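Local coordinates for kallistatin (Homo sapiens, PDB 6F4V), which inhibits tissue kallikrein as a serpin, forming a stable equimolar complex with the enzyme and releasing a small C-terminal fragment when cleaved at its reactive site, at residues P33-A38 / A333-A338; A38-L43 / D294-W299. One frame throughout, in Å; residues are numbered along the deposited sequence.

Contact 1: residues P33-A38 / A333-A338; sequences PLSISA and AATSFA
Ser35 and Ile36, in the first turns of helix 33-44, lie against Ala334 and Thr335 of strand 328-340; the axes of the two short segments run nearly parallel, 25° apart, and approach to 7.6 Å. At this spacing small side chains suit the space facing the strand, and serine and threonine fill it with their hydroxyls. Ser35 OG, held anti to its own backbone nitrogen (chi1 170°), points at the strand and lies 2.7 Å from Thr335 OG1, a probable hydrogen bond. The Thr335 proton has two acceptors within reach, Ser35 OG and His318 ND1, and the geometry leaves its choice open; Ser35 OG is also bonded to Asn165 OD1. The result is a buried polar cluster linking the helix to strands 159-172 and 312-324 through Asn165 and His318. This is the shutter region of the serpin fold. Strand 328-340, whose first residues belong to the alanine-rich hinge, is consistent with the reactive-centre loop inserted between strands 159-172 and 312-324, as in cleaved serpins. Ile36 crosses Thr335 at about a right angle, with CG1 3.8 Å from Thr335 OG1. Its branched aliphatic chain suits this flank, where it also packs on Phe12 and His318. Ala334, whose CB faces away from the helix, adds little bulk here, its carbonyl carbon approaching Ser35 OG to 3.9 Å.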
ATOM      1  N   PRO A  33      -0.344  -1.987   0.507  1.00 19.75           N
ATOM      2  CA  PRO A  33      -0.992  -3.275   0.816  1.00 20.76           C
ATOM      3  C   PRO A  33      -2.268  -3.078   1.616  1.00 20.41           C
ATOM      4  O   PRO A  33      -3.257  -3.768   1.359  1.00 19.66           O
ATOM      5  CB  PRO A  33       0.043  -4.027   1.649  1.00 21.36           C
ATOM      6  CG  PRO A  33       1.228  -3.157   1.808  1.00 21.67           C
ATOM      7  CD  PRO A  33       1.024  -1.892   1.049  1.00 20.70           C
ATOM      8  N   LEU A  34      -2.269  -2.111   2.533  1.00 20.41           N
ATOM      9  CA  LEU A  34      -3.445  -1.827   3.329  1.00 21.42           C
ATOM     10  C   LEU A  34      -4.642  -1.450   2.461  1.00 21.19           C
ATOM     11  O   LEU A  34      -5.750  -1.934   2.666  1.00 21.32           O
ATOM     12  CB  LEU A  34      -3.127  -0.740   4.381  1.00 22.70           C
ATOM     13  CG  LEU A  34      -4.364  -0.387   5.210  1.00 24.57           C
ATOM     14  CD1 LEU A  34      -4.856  -1.608   5.962  1.00 25.46           C
ATOM     15  CD2 LEU A  34      -4.098   0.728   6.141  1.00 27.17           C
ATOM     16  N   SER A  35      -4.420  -0.614   1.459  1.00 21.34           N
ATOM     17  CA  SER A  35      -5.503  -0.230   0.566  1.00 20.97           C
ATOM     18  C   SER A  35      -6.077  -1.441  -0.166  1.00 21.03           C
ATOM     19  O   SER A  35      -7.310  -1.617  -0.227  1.00 20.32           O
ATOM     20  CB  SER A  35      -5.021   0.782  -0.458  1.00 20.98           C
ATOM     21  OG  SER A  35      -5.995   0.991  -1.461  1.00 21.39           O
ATOM     22  N   ILE A  36      -5.196  -2.282  -0.681  1.00 19.44           N
ATOM     23  CA  ILE A  36      -5.678  -3.478  -1.363  1.00 20.79           C
ATOM     24  C   ILE A  36      -6.455  -4.390  -0.415  1.00 20.38           C
ATOM     25  O   ILE A  36      -7.570  -4.833  -0.766  1.00 21.09           O
ATOM     26  CB  ILE A  36      -4.550  -4.253  -2.095  1.00 20.56           C
ATOM     27  CG1 ILE A  36      -3.856  -3.356  -3.145  1.00 21.06           C
ATOM     28  CG2 ILE A  36      -5.117  -5.512  -2.714  1.00 21.23           C
ATOM     29  CD1 ILE A  36      -2.590  -3.977  -3.729  1.00 21.57           C
ATOM     30  N   SER A  37      -5.873  -4.690   0.746  1.00 20.08           N
ATOM     31  CA  SER A  37      -6.515  -5.559   1.758  1.00 20.71           C
ATOM     32  C   SER A  37      -7.899  -5.043   2.167  1.00 21.57           C
ATOM     33  O   SER A  37      -8.894  -5.799   2.186  1.00 21.63           O
ATOM     34  CB  SER A  37      -5.608  -5.709   2.982  1.00 20.42           C
ATOM     35  OG  SER A  37      -4.452  -6.429   2.638  1.00 19.67           O
ATOM     36  N   ALA A  38      -7.978  -3.762   2.519  1.00 20.99           N
ATOM     37  CA  ALA A  38      -9.245  -3.163   2.918  1.00 21.67           C
ATOM     38  C   ALA A  38     -10.295  -3.133   1.806  1.00 22.01           C
ATOM     39  O   ALA A  38     -11.477  -3.343   2.087  1.00 23.11           O
ATOM     40  CB  ALA A  38      -9.042  -1.753   3.470  1.00 21.27           C
ATOM     41  N   ALA A 333      -2.357   6.227  -2.308  1.00 22.19           N
ATOM     42  CA  ALA A 333      -2.749   5.069  -3.099  1.00 21.50           C
ATOM     43  C   ALA A 333      -4.244   4.940  -3.154  1.00 21.31           C
ATOM     44  O   ALA A 333      -4.979   5.486  -2.326  1.00 21.34           O
ATOM     45  CB  ALA A 333      -2.124   3.791  -2.555  1.00 21.14           C
ATOM     46  N   ALA A 334      -4.705   4.212  -4.157  1.00 21.81           N
ATOM     47  CA  ALA A 334      -6.096   3.860  -4.246  1.00 21.81           C
ATOM     48  C   ALA A 334      -6.289   2.552  -4.985  1.00 22.20           C
ATOM     49  O   ALA A 334      -5.442   2.151  -5.770  1.00 22.05           O
ATOM     50  CB  ALA A 334      -6.850   4.983  -4.934  1.00 22.38           C
ATOM     51  N   THR A 335      -7.423   1.911  -4.718  1.00 22.38           N
ATOM     52  CA  THR A 335      -7.774   0.619  -5.309  1.00 22.69           C
ATOM     53  C   THR A 335      -9.201   0.699  -5.785  1.00 23.52           C
ATOM     54  O   THR A 335     -10.060   1.204  -5.066  1.00 24.27           O
ATOM     55  CB  THR A 335      -7.688  -0.498  -4.234  1.00 22.55           C
ATOM     56  OG1 THR A 335      -6.375  -0.529  -3.689  1.00 21.37           O
ATOM     57  CG2 THR A 335      -8.034  -1.866  -4.808  1.00 22.19           C
ATOM     58  N   SER A 336      -9.448   0.218  -7.001  1.00 24.09           N
ATOM     59  CA  SER A 336     -10.794   0.073  -7.530  1.00 24.74           C
ATOM     60  C   SER A 336     -11.135  -1.405  -7.748  1.00 24.83           C
ATOM     61  O   SER A 336     -10.241  -2.238  -7.973  1.00 25.09           O
ATOM     62  CB  SER A 336     -10.933   0.822  -8.849  1.00 25.29           C
ATOM     63  OG  SER A 336     -10.221   0.184  -9.878  1.00 25.53           O
ATOM     64  N   PHE A 337     -12.427  -1.703  -7.714  1.00 25.00           N
ATOM     65  CA  PHE A 337     -12.930  -3.021  -8.095  1.00 25.52           C
ATOM     66  C   PHE A 337     -14.295  -2.860  -8.748  1.00 26.92           C
ATOM     67  O   PHE A 337     -15.227  -2.428  -8.088  1.00 25.89           O
ATOM     68  CB  PHE A 337     -13.050  -3.940  -6.888  1.00 26.25           C
ATOM     69  CG  PHE A 337     -13.224  -5.378  -7.257  1.00 27.94           C
ATOM     70  CD1 PHE A 337     -14.461  -5.902  -7.612  1.00 29.79           C
ATOM     71  CD2 PHE A 337     -12.136  -6.199  -7.309  1.00 28.72           C
ATOM     72  CE1 PHE A 337     -14.560  -7.250  -7.978  1.00 30.55           C
ATOM     73  CE2 PHE A 337     -12.246  -7.524  -7.662  1.00 30.13           C
ATOM     74  CZ  PHE A 337     -13.449  -8.046  -8.007  1.00 29.91           C
ATOM     75  N   ALA A 338     -14.398  -3.248 -10.020  1.00 27.98           N
ATOM     76  CA  ALA A 338     -15.610  -3.099 -10.801  1.00 28.60           C
ATOM     77  C   ALA A 338     -16.312  -4.450 -10.917  1.00 29.60           C
ATOM     78  O   ALA A 338     -15.663  -5.504 -11.038  1.00 28.16           O
ATOM     79  CB  ALA A 338     -15.277  -2.529 -12.173  1.00 29.33           C
TER

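Contact 2: residues A38-L43 / D294-W299; sequences AAYAML and DLFSKW
Tyr40 and Leu43, one turn apart on helix 33-44, press on Leu295 and Phe296 in the loop between helix 283-286 and strand 312-324. Here the central helix of the serpin fold meets a type I beta turn, Asp294 to Ser297, below the large sheet. The tight part is apolar. Leu295 CD2 faces the notch between the two helix side chains, 3.7 Å from Tyr40 CE2 and 3.8 Å from Leu43 CD2. The two leucines reach toward each other tip to tip: both hold CG anti to the backbone nitrogen (chi1 177° and 175°), which extends each methyl fork from its backbone into the interface. Leucine suits both places, because a forked apolar end can meet two neighbours at once and brings no polar group to satisfy. Tyr40 serves a double purpose. Its ring offers an edge to Phe296, whose CZ lies near the tyrosine ring plane, and its OH stands in the plane of the Phe296 ring, 3.5 Å from CZ. The phenol oxygen is not wasted in this apolar setting, since it is hydrogen-bonded to Ser316 OG. Toward the end of segment 294-299 the packing gives way to solvent. Phe296 is already partly exposed, and Lys298 and Trp299 are exposed, with Lys298 CG lying over one face of the indole. The turn keeps its shape through polar bonds: Asp294 O accepts from both Ser297 N and Ser297 OG, the hydroxyl at 2.7 Å. Asp294 OD2 is also hydrogen-bonded to Ser51 OG, which ties the turn to helix 49-58. Serine is apt here because its short hydroxyl can also accept, forming an ST turn in which Trp299 N donates to Ser297 OG at 3.0 Å with an N-H...O angle of 151°.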
ATOM      1  N   ALA A  38      -7.978  -3.762   2.519  1.00 20.99           N
ATOM      2  CA  ALA A  38      -9.245  -3.163   2.918  1.00 21.67           C
ATOM      3  C   ALA A  38     -10.295  -3.133   1.806  1.00 22.01           C
ATOM      4  O   ALA A  38     -11.477  -3.343   2.087  1.00 23.11           O
ATOM      5  CB  ALA A  38      -9.042  -1.753   3.470  1.00 21.27           C
ATOM      6  N   ALA A  39      -9.875  -2.880   0.573  1.00 22.00           N
ATOM      7  CA  ALA A  39     -10.799  -2.938  -0.585  1.00 22.58           C
ATOM      8  C   ALA A  39     -11.414  -4.328  -0.750  1.00 22.25           C
ATOM      9  O   ALA A  39     -12.635  -4.495  -0.899  1.00 22.10           O
ATOM     10  CB  ALA A  39     -10.095  -2.501  -1.861  1.00 22.11           C
ATOM     11  N   TYR A  40     -10.554  -5.321  -0.732  1.00 22.19           N
ATOM     12  CA  TYR A  40     -10.997  -6.700  -0.950  1.00 22.74           C
ATOM     13  C   TYR A  40     -11.759  -7.280   0.238  1.00 22.84           C
ATOM     14  O   TYR A  40     -12.733  -8.007   0.052  1.00 22.65           O
ATOM     15  CB  TYR A  40      -9.826  -7.556  -1.416  1.00 22.27           C
ATOM     16  CG  TYR A  40      -9.537  -7.350  -2.890  1.00 22.58           C
ATOM     17  CD1 TYR A  40      -9.019  -6.148  -3.383  1.00 22.52           C
ATOM     18  CD2 TYR A  40      -9.828  -8.339  -3.814  1.00 24.13           C
ATOM     19  CE1 TYR A  40      -8.778  -5.958  -4.735  1.00 23.45           C
ATOM     20  CE2 TYR A  40      -9.565  -8.164  -5.157  1.00 24.57           C
ATOM     21  CZ  TYR A  40      -9.063  -6.984  -5.623  1.00 24.24           C
ATOM     22  OH  TYR A  40      -8.862  -6.857  -6.970  1.00 25.01           O
ATOM     23  N   ALA A  41     -11.377  -6.901   1.459  1.00 22.76           N
ATOM     24  CA  ALA A  41     -12.170  -7.295   2.621  1.00 23.34           C
ATOM     25  C   ALA A  41     -13.576  -6.663   2.569  1.00 24.39           C
ATOM     26  O   ALA A  41     -14.603  -7.354   2.794  1.00 24.33           O
ATOM     27  CB  ALA A  41     -11.452  -6.933   3.898  1.00 22.99           C
ATOM     28  N   MET A  42     -13.645  -5.403   2.173  1.00 24.63           N
ATOM     29  CA  MET A  42     -14.954  -4.774   1.984  1.00 26.12           C
ATOM     30  C   MET A  42     -15.811  -5.474   0.904  1.00 26.57           C
ATOM     31  O   MET A  42     -16.999  -5.745   1.134  1.00 26.57           O
ATOM     32  CB  MET A  42     -14.786  -3.299   1.653  1.00 26.98           C
ATOM     33  CG  MET A  42     -16.118  -2.555   1.571  1.00 28.54           C
ATOM     34  SD  MET A  42     -15.834  -0.782   1.399  1.00 31.41           S
ATOM     35  CE  MET A  42     -15.355  -0.616  -0.232  1.00 32.74           C
ATOM     36  N   LEU A  43     -15.202  -5.751  -0.251  1.00 25.58           N
ATOM     37  CA  LEU A  43     -15.847  -6.495  -1.331  1.00 26.48           C
ATOM     38  C   LEU A  43     -16.434  -7.814  -0.851  1.00 26.79           C
ATOM     39  O   LEU A  43     -17.550  -8.185  -1.284  1.00 28.10           O
ATOM     40  CB  LEU A  43     -14.846  -6.768  -2.462  1.00 26.34           C
ATOM     41  CG  LEU A  43     -15.354  -7.602  -3.639  1.00 27.04           C
ATOM     42  CD1 LEU A  43     -16.415  -6.865  -4.421  1.00 27.23           C
ATOM     43  CD2 LEU A  43     -14.191  -7.953  -4.531  1.00 27.78           C
ATOM     44  N   ASP A 294     -10.827 -17.910  -7.638  1.00 29.45           N
ATOM     45  CA  ASP A 294     -12.292 -17.968  -7.566  1.00 29.59           C
ATOM     46  C   ASP A 294     -12.922 -16.632  -7.905  1.00 28.85           C
ATOM     47  O   ASP A 294     -13.826 -16.561  -8.747  1.00 28.61           O
ATOM     48  CB  ASP A 294     -12.811 -18.448  -6.216  1.00 30.03           C
ATOM     49  CG  ASP A 294     -14.341 -18.413  -6.137  1.00 31.56           C
ATOM     50  OD1 ASP A 294     -14.947 -19.352  -6.696  1.00 32.93           O
ATOM     51  OD2 ASP A 294     -14.919 -17.450  -5.551  1.00 29.41           O
ATOM     52  N   LEU A 295     -12.452 -15.570  -7.253  1.00 27.24           N
ATOM     53  CA  LEU A 295     -13.069 -14.257  -7.418  1.00 27.27           C
ATOM     54  C   LEU A 295     -13.095 -13.775  -8.866  1.00 27.33           C
ATOM     55  O   LEU A 295     -14.077 -13.130  -9.311  1.00 28.23           O
ATOM     56  CB  LEU A 295     -12.370 -13.204  -6.514  1.00 26.70           C
ATOM     57  CG  LEU A 295     -12.842 -11.765  -6.681  1.00 26.65           C
ATOM     58  CD1 LEU A 295     -14.327 -11.659  -6.356  1.00 27.49           C
ATOM     59  CD2 LEU A 295     -12.070 -10.794  -5.791  1.00 26.77           C
ATOM     60  N   PHE A 296     -12.022 -14.050  -9.586  1.00 27.83           N
ATOM     61  CA  PHE A 296     -11.881 -13.613 -10.983  1.00 28.65           C
ATOM     62  C   PHE A 296     -12.341 -14.650 -12.005  1.00 30.60           C
ATOM     63  O   PHE A 296     -12.054 -14.501 -13.191  1.00 34.81           O
ATOM     64  CB  PHE A 296     -10.444 -13.175 -11.231  1.00 28.88           C
ATOM     65  CG  PHE A 296     -10.097 -11.930 -10.466  1.00 28.00           C
ATOM     66  CD1 PHE A 296     -10.618 -10.709 -10.868  1.00 28.09           C
ATOM     67  CD2 PHE A 296      -9.342 -11.989  -9.313  1.00 27.99           C
ATOM     68  CE1 PHE A 296     -10.363  -9.549 -10.125  1.00 28.40           C
ATOM     69  CE2 PHE A 296      -9.042 -10.830  -8.606  1.00 27.32           C
ATOM     70  CZ  PHE A 296      -9.552  -9.615  -9.018  1.00 27.25           C
ATOM     71  N   SER A 297     -13.096 -15.645 -11.561  1.00 29.22           N
ATOM     72  CA  SER A 297     -13.594 -16.704 -12.441  1.00 28.86           C
ATOM     73  C   SER A 297     -15.071 -16.542 -12.683  1.00 28.45           C
ATOM     74  O   SER A 297     -15.756 -15.766 -12.016  1.00 28.25           O
ATOM     75  CB  SER A 297     -13.336 -18.070 -11.802  1.00 29.05           C
ATOM     76  OG  SER A 297     -14.263 -18.309 -10.750  1.00 28.69           O
ATOM     77  N   LYS A 298     -15.569 -17.343 -13.626  1.00 28.75           N
ATOM     78  CA  LYS A 298     -16.976 -17.453 -13.885  1.00 28.90           C
ATOM     79  C   LYS A 298     -17.782 -18.032 -12.699  1.00 28.72           C
ATOM     80  O   LYS A 298     -19.035 -18.003 -12.719  1.00 29.06           O
ATOM     81  CB  LYS A 298     -17.172 -18.321 -15.148  1.00 29.97           C
ATOM     82  CG  LYS A 298     -16.891 -19.807 -14.957  1.00 30.48           C
ATOM     83  CD  LYS A 298     -17.015 -20.587 -16.268  1.00 31.73           C
ATOM     84  CE  LYS A 298     -15.863 -20.407 -17.196  1.00 32.52           C
ATOM     85  NZ  LYS A 298     -14.659 -21.080 -16.671  1.00 33.73           N
ATOM     86  N   TRP A 299     -17.095 -18.581 -11.686  1.00 27.15           N
ATOM     87  CA  TRP A 299     -17.738 -19.247 -10.566  1.00 27.20           C
ATOM     88  C   TRP A 299     -17.974 -18.397  -9.316  1.00 27.75           C
ATOM     89  O   TRP A 299     -18.632 -18.852  -8.394  1.00 27.95           O
ATOM     90  CB  TRP A 299     -16.940 -20.490 -10.184  1.00 27.07           C
ATOM     91  CG  TRP A 299     -16.682 -21.346 -11.363  1.00 27.23           C
ATOM     92  CD1 TRP A 299     -15.511 -21.505 -12.015  1.00 27.32           C
ATOM     93  CD2 TRP A 299     -17.655 -22.123 -12.074  1.00 27.59           C
ATOM     94  NE1 TRP A 299     -15.683 -22.376 -13.079  1.00 28.52           N
ATOM     95  CE2 TRP A 299     -16.993 -22.752 -13.140  1.00 27.79           C
ATOM     96  CE3 TRP A 299     -19.024 -22.335 -11.910  1.00 27.74           C
ATOM     97  CZ2 TRP A 299     -17.650 -23.607 -14.038  1.00 28.58           C
ATOM     98  CZ3 TRP A 299     -19.685 -23.206 -12.837  1.00 28.01           C
ATOM     99  CH2 TRP A 299     -18.997 -23.805 -13.847  1.00 28.34           C
TER

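Both contacts use helix 33-44 and share Ala38: contact 1 takes its first turns and contact 2 the following ones, with centres about 12 Å apart. Along the chain, contact 2 is nested inside the long loop closed by contact 1. They touch through the strand of contact 1. Phe337, two residues beyond Thr335, brings CE2 to 3.7 Å from Phe296 CZ and CE1 to 3.5 Å from Leu43 CD2, and its ring meets that of Tyr40 nearly at right angles. One helix thus joins strand 328-340 of the large central sheet (sheet A), probably the inserted reactive-centre loop, to a distant loop, so packing beneath the shutter continues outward to the turn at the surface.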